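PDB 1UZB: 1-pyrroline-5-carboxylate dehydrogenase from Thermus thermophilus, which probably oxidises glutamate semialdehyde, the hydrolysis product of pyrroline-5-carboxylate, to glutamate in proline breakdown, with a nicotinamide dinucleotide as the likely electron acceptor. Local coordinates for residues Gln95-Ser99 with Ala149-Arg153; Gly196-Asn202 with Leu503-Leu507. One frame throughout, in Å; residues are numbered along the deposited sequence. Where two conformers were deposited one is given.

Both interactions are buried, but at different depths: interaction 2 is centred about 18 Å from the centre of the chain, interaction 1 about 24 Å from it, where a second subunit comes within reach. Interaction 1 joins helix 95-111 to the loop leaving helix 128-149 through the carbon parts of polar side chains, a bridging water and a long charge pair. Interaction 2 joins the end of helix 188-199 to the turn leading into strand 507-515 through apolar packing and one hydrogen bond from a side-chain amide. Their centres lie 10 Å apart and they share a boundary: Gln95 and Arg98 both hydrogen-bond the carbonyl of Ala199, while Ala149 packs against Leu503 and Val200.

Interaction 1. Residues Gln95-Ser99 with Ala149-Arg153; sequences QEDRS and ALRYR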
# COMPACT_ATOMS: atom_id res chain seq x y z
N GLN A 95 -6.98 17.60 -14.17
CA GLN A 95 -5.54 17.37 -14.29
C GLN A 95 -5.24 16.34 -15.39
O GLN A 95 -4.24 16.47 -16.10
CB GLN A 95 -4.95 16.90 -12.96
CG GLN A 95 -3.44 16.73 -13.00
CD GLN A 95 -2.72 17.98 -13.45
OE1 GLN A 95 -2.82 19.03 -12.82
NE2 GLN A 95 -2.01 17.89 -14.56
N GLU A 96 -6.10 15.34 -15.53
CA GLU A 96 -5.88 14.32 -16.56
C GLU A 96 -5.81 14.95 -17.95
O GLU A 96 -5.03 14.50 -18.81
CB GLU A 96 -6.98 13.27 -16.52
CG GLU A 96 -6.93 12.33 -15.31
CD GLU A 96 -7.46 12.96 -14.03
OE1 GLU A 96 -7.34 12.31 -12.97
OE2 GLU A 96 -8.00 14.08 -14.08
N ASP A 97 -6.62 15.98 -18.17
CA ASP A 97 -6.67 16.69 -19.45
C ASP A 97 -5.40 17.50 -19.68
O ASP A 97 -4.84 17.51 -20.78
CB ASP A 97 -7.89 17.62 -19.50
CG ASP A 97 -9.21 16.86 -19.62
OD1 ASP A 97 -9.24 15.64 -19.38
OD2 ASP A 97 -10.22 17.52 -19.94
N ARG A 98 -4.93 18.20 -18.64
CA ARG A 98 -3.72 18.99 -18.78
C ARG A 98 -2.52 18.07 -19.01
O ARG A 98 -1.64 18.37 -19.82
CB ARG A 98 -3.48 19.86 -17.54
CG ARG A 98 -4.47 21.02 -17.39
CD ARG A 98 -4.00 22.03 -16.35
NE ARG A 98 -3.98 21.44 -15.01
CZ ARG A 98 -4.88 21.71 -14.07
NH1 ARG A 98 -5.86 22.57 -14.29
NH2 ARG A 98 -4.81 21.08 -12.90
N SER A 99 -2.48 16.96 -18.29
CA SER A 99 -1.37 16.02 -18.44
C SER A 99 -1.33 15.41 -19.84
O SER A 99 -0.25 15.25 -20.41
CB SER A 99 -1.44 14.93 -17.37
OG SER A 99 -1.11 15.47 -16.09
N ALA A 149 2.32 15.69 -11.98
CA ALA A 149 1.18 16.56 -11.72
C ALA A 149 -0.03 15.78 -11.22
O ALA A 149 -0.81 16.28 -10.41
CB ALA A 149 0.83 17.35 -12.98
N LEU A 150 -0.20 14.55 -11.70
CA LEU A 150 -1.34 13.75 -11.28
C LEU A 150 -1.29 13.38 -9.81
O LEU A 150 -2.32 13.05 -9.21
CB LEU A 150 -1.43 12.48 -12.14
CG LEU A 150 -1.90 12.73 -13.58
CD1 LEU A 150 -1.66 11.50 -14.43
CD2 LEU A 150 -3.37 13.11 -13.57
N ARG A 151 -0.10 13.44 -9.21
CA ARG A 151 0.06 13.11 -7.80
C ARG A 151 -0.53 14.20 -6.91
O ARG A 151 -0.71 14.00 -5.71
CB ARG A 151 1.54 12.92 -7.48
CG ARG A 151 2.21 11.79 -8.24
CD ARG A 151 1.76 10.43 -7.73
NE ARG A 151 2.43 10.07 -6.48
CZ ARG A 151 3.67 9.60 -6.40
NH1 ARG A 151 4.38 9.42 -7.51
NH2 ARG A 151 4.21 9.33 -5.22
N TYR A 152 -0.85 15.35 -7.51
CA TYR A 152 -1.42 16.47 -6.76
C TYR A 152 -2.89 16.69 -7.07
O TYR A 152 -3.48 17.68 -6.62
CB TYR A 152 -0.67 17.77 -7.09
CG TYR A 152 0.78 17.80 -6.65
CD1 TYR A 152 1.79 17.32 -7.48
CD2 TYR A 152 1.13 18.28 -5.40
CE1 TYR A 152 3.13 17.33 -7.07
CE2 TYR A 152 2.45 18.30 -4.97
CZ TYR A 152 3.44 17.83 -5.81
OH TYR A 152 4.75 17.85 -5.39
N ARG A 153 -3.50 15.78 -7.82
CA ARG A 153 -4.90 15.95 -8.21
C ARG A 153 -5.93 15.98 -7.08
O ARG A 153 -5.74 15.37 -6.03
CB ARG A 153 -5.28 14.88 -9.25
CG ARG A 153 -5.54 13.49 -8.70
CD ARG A 153 -5.69 12.50 -9.84
NE ARG A 153 -6.24 11.21 -9.42
CZ ARG A 153 -7.53 11.00 -9.16
NH1 ARG A 153 -8.41 11.99 -9.28
NH2 ARG A 153 -7.94 9.79 -8.79
O HOH W 1 -2.16 18.48 -10.19
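Gln95 lays its side chain over Ala149 and Leu150 and meets each with a different part. Its CG lies 3.7 Å from Leu150 CD2, the two side chains crossing at a slant, while the amide end comes over the methyl of Ala149, with NE2 3.3 Å from CB. CG stands anti to the backbone N (chi1 -176°) and the chain bends at chi2, which brings the amide alongside its own helix, toward Ser99 one turn on. There NE2 donates to Ser99 OG at 3.0 Å, with the hydroxyl close to the amide plane; Ser99 OG also bonds the carbonyl of Ala146. On the other branch, Arg98 NH2 reaches Gln95 OE1 at 2.9 Å, the oxygen lying at the edge of the guanidinium although the donor stands above the amide carbonyl plane. A water donates to Gln95 OE1 (2.8 Å) and to Ala149 O (2.6 Å), bridging two acceptors. Alanine suits this place because its single methyl leaves room for the Gln95 amide.

Glu96 crosses Leu150 at about a right angle and brings OE1 to 3.9 Å from Arg153 NH1. Carboxylate and guanidinium planes are 67° apart and no N-H points at the oxygen, making this a long salt bridge of charge alone. Tyr154 of a second subunit packs on Arg153, and its Glu168 on Glu96. No hydrogen bond joins the segments directly; packing, one water and a probably modest attraction link helix 95-111 to the loop before strand 165-180, while the Gln95 amide is fixed in rotation, NE2 giving to Ser99 and Ala199, OE1 taking from Arg98 and the water.

Interaction 2. Residues Gly196-Asn202 with Leu503-Leu507; sequences GPVAVGN and LRLFL
Pro197 sets its CG over one face of the Phe506 ring, 3.4 Å from the ring centroid and 16° off the normal, a CH-pi contact in one of the two conformers of Phe506. Beside it, Asn202 ND2 donates to Phe506 O at 2.9 Å, nearly straight (169°) and on a lone pair in the carbonyl plane. Val200 fills the space between the leucines: its CB meets Leu507 CD2 at 3.7 Å and its CG1 faces Leu503 CD1. The other methyl of Leu503, CD2, rests 3.4 Å from Gly196 O, where glycine leaves room for it; a CB would be crowded by Pro197 CD.

Helix 188-199 ends here in a Schellman motif. Gly201, the C-prime residue, takes the positive phi that suits glycine and bonds Val198 O through its N at 3.0 Å, while Asn202 N reaches Pro197 O at 3.1 Å. That carbonyl also accepts from Asn202 ND2 at 2.9 Å, from the same face; with CG beside the backbone N (chi1 -63°), a single amide nitrogen spans the helix end and the turn 504-507. Asn202 OD1 is bonded to Gly175 N of strand 165-180. A leucine at Asn202 would probably leave Phe506 O without its donor and cut the hydrogen-bond link between helix end and turn. Farther out, Phe255 packs on Pro197 and Asn202, and Tyr502 meets the Phe506 ring edge-to-face.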
# COMPACT_ATOMS: atom_id res chain seq x y z
N GLY A 196 6.34 22.87 -16.15
CA GLY A 196 6.11 22.46 -14.77
C GLY A 196 4.95 23.27 -14.20
O GLY A 196 3.93 22.70 -13.77
N PRO A 197 5.06 24.61 -14.19
CA PRO A 197 3.97 25.44 -13.67
C PRO A 197 2.66 25.25 -14.43
O PRO A 197 1.58 25.18 -13.84
CB PRO A 197 4.52 26.86 -13.83
CG PRO A 197 6.00 26.66 -13.67
CD PRO A 197 6.26 25.41 -14.47
N VAL A 198 2.76 25.17 -15.75
CA VAL A 198 1.59 25.01 -16.61
C VAL A 198 0.86 23.69 -16.38
O VAL A 198 -0.37 23.64 -16.42
CB VAL A 198 1.99 25.13 -18.10
CG1 VAL A 198 0.87 24.64 -19.01
CG2 VAL A 198 2.33 26.58 -18.42
N ALA A 199 1.61 22.62 -16.13
CA ALA A 199 1.02 21.31 -15.92
C ALA A 199 -0.05 21.29 -14.83
O ALA A 199 -1.09 20.63 -14.98
CB ALA A 199 2.11 20.29 -15.59
N VAL A 200 0.20 22.02 -13.75
CA VAL A 200 -0.74 22.04 -12.64
C VAL A 200 -1.76 23.17 -12.67
O VAL A 200 -2.46 23.40 -11.68
CB VAL A 200 0.00 22.05 -11.28
CG1 VAL A 200 0.78 20.75 -11.11
CG2 VAL A 200 0.93 23.25 -11.19
N GLY A 201 -1.84 23.89 -13.79
CA GLY A 201 -2.85 24.93 -13.89
C GLY A 201 -2.46 26.39 -13.95
O GLY A 201 -3.33 27.25 -14.01
N ASN A 202 -1.16 26.69 -13.92
CA ASN A 202 -0.72 28.08 -14.00
C ASN A 202 -0.57 28.44 -15.47
O ASN A 202 -0.63 27.58 -16.35
CB ASN A 202 0.64 28.24 -13.32
CG ASN A 202 0.59 27.94 -11.84
OD1 ASN A 202 0.14 28.76 -11.04
ND2 ASN A 202 1.06 26.76 -11.46
N LEU A 503 6.73 20.66 -8.57
CA LEU A 503 5.38 21.16 -8.83
C LEU A 503 4.69 21.79 -7.63
O LEU A 503 3.84 22.67 -7.80
CB LEU A 503 4.52 20.04 -9.43
CG LEU A 503 5.10 19.38 -10.69
CD1 LEU A 503 4.10 18.38 -11.24
CD2 LEU A 503 5.43 20.44 -11.74
N ARG A 504 5.04 21.36 -6.42
CA ARG A 504 4.43 21.91 -5.22
C ARG A 504 4.70 23.41 -5.11
O ARG A 504 3.92 24.15 -4.50
CB ARG A 504 4.99 21.20 -3.98
CG ARG A 504 4.44 21.72 -2.65
CD ARG A 504 2.96 21.42 -2.53
NE ARG A 504 2.37 21.94 -1.30
CZ ARG A 504 2.03 23.21 -1.11
NH1 ARG A 504 1.49 23.57 0.05
NH2 ARG A 504 2.21 24.11 -2.07
N LEU A 505 5.81 23.85 -5.69
CA LEU A 505 6.21 25.25 -5.66
C LEU A 505 5.23 26.15 -6.41
O LEU A 505 5.17 27.36 -6.17
CB LEU A 505 7.59 25.41 -6.28
CG LEU A 505 8.73 24.63 -5.61
CD1 LEU A 505 9.98 24.75 -6.47
CD2 LEU A 505 8.98 25.16 -4.21
N PHE A 506 4.46 25.57 -7.32
CA PHE A 506 3.53 26.34 -8.13
C PHE A 506 2.07 26.12 -7.75
O PHE A 506 1.16 26.34 -8.55
CB PHE A 506 3.76 26.01 -9.60
CG PHE A 506 5.20 26.21 -10.02
CD1 PHE A 506 6.11 25.16 -9.96
CD2 PHE A 506 5.66 27.47 -10.39
CE1 PHE A 506 7.45 25.36 -10.26
CE2 PHE A 506 7.00 27.68 -10.69
CZ PHE A 506 7.90 26.62 -10.62
N LEU A 507 1.86 25.70 -6.50
CA LEU A 507 0.53 25.43 -5.97
C LEU A 507 0.35 26.02 -4.58
O LEU A 507 1.33 26.22 -3.85
CB LEU A 507 0.31 23.92 -5.86
CG LEU A 507 0.33 23.09 -7.14
CD1 LEU A 507 0.47 21.61 -6.80
CD2 LEU A 507 -0.95 23.35 -7.93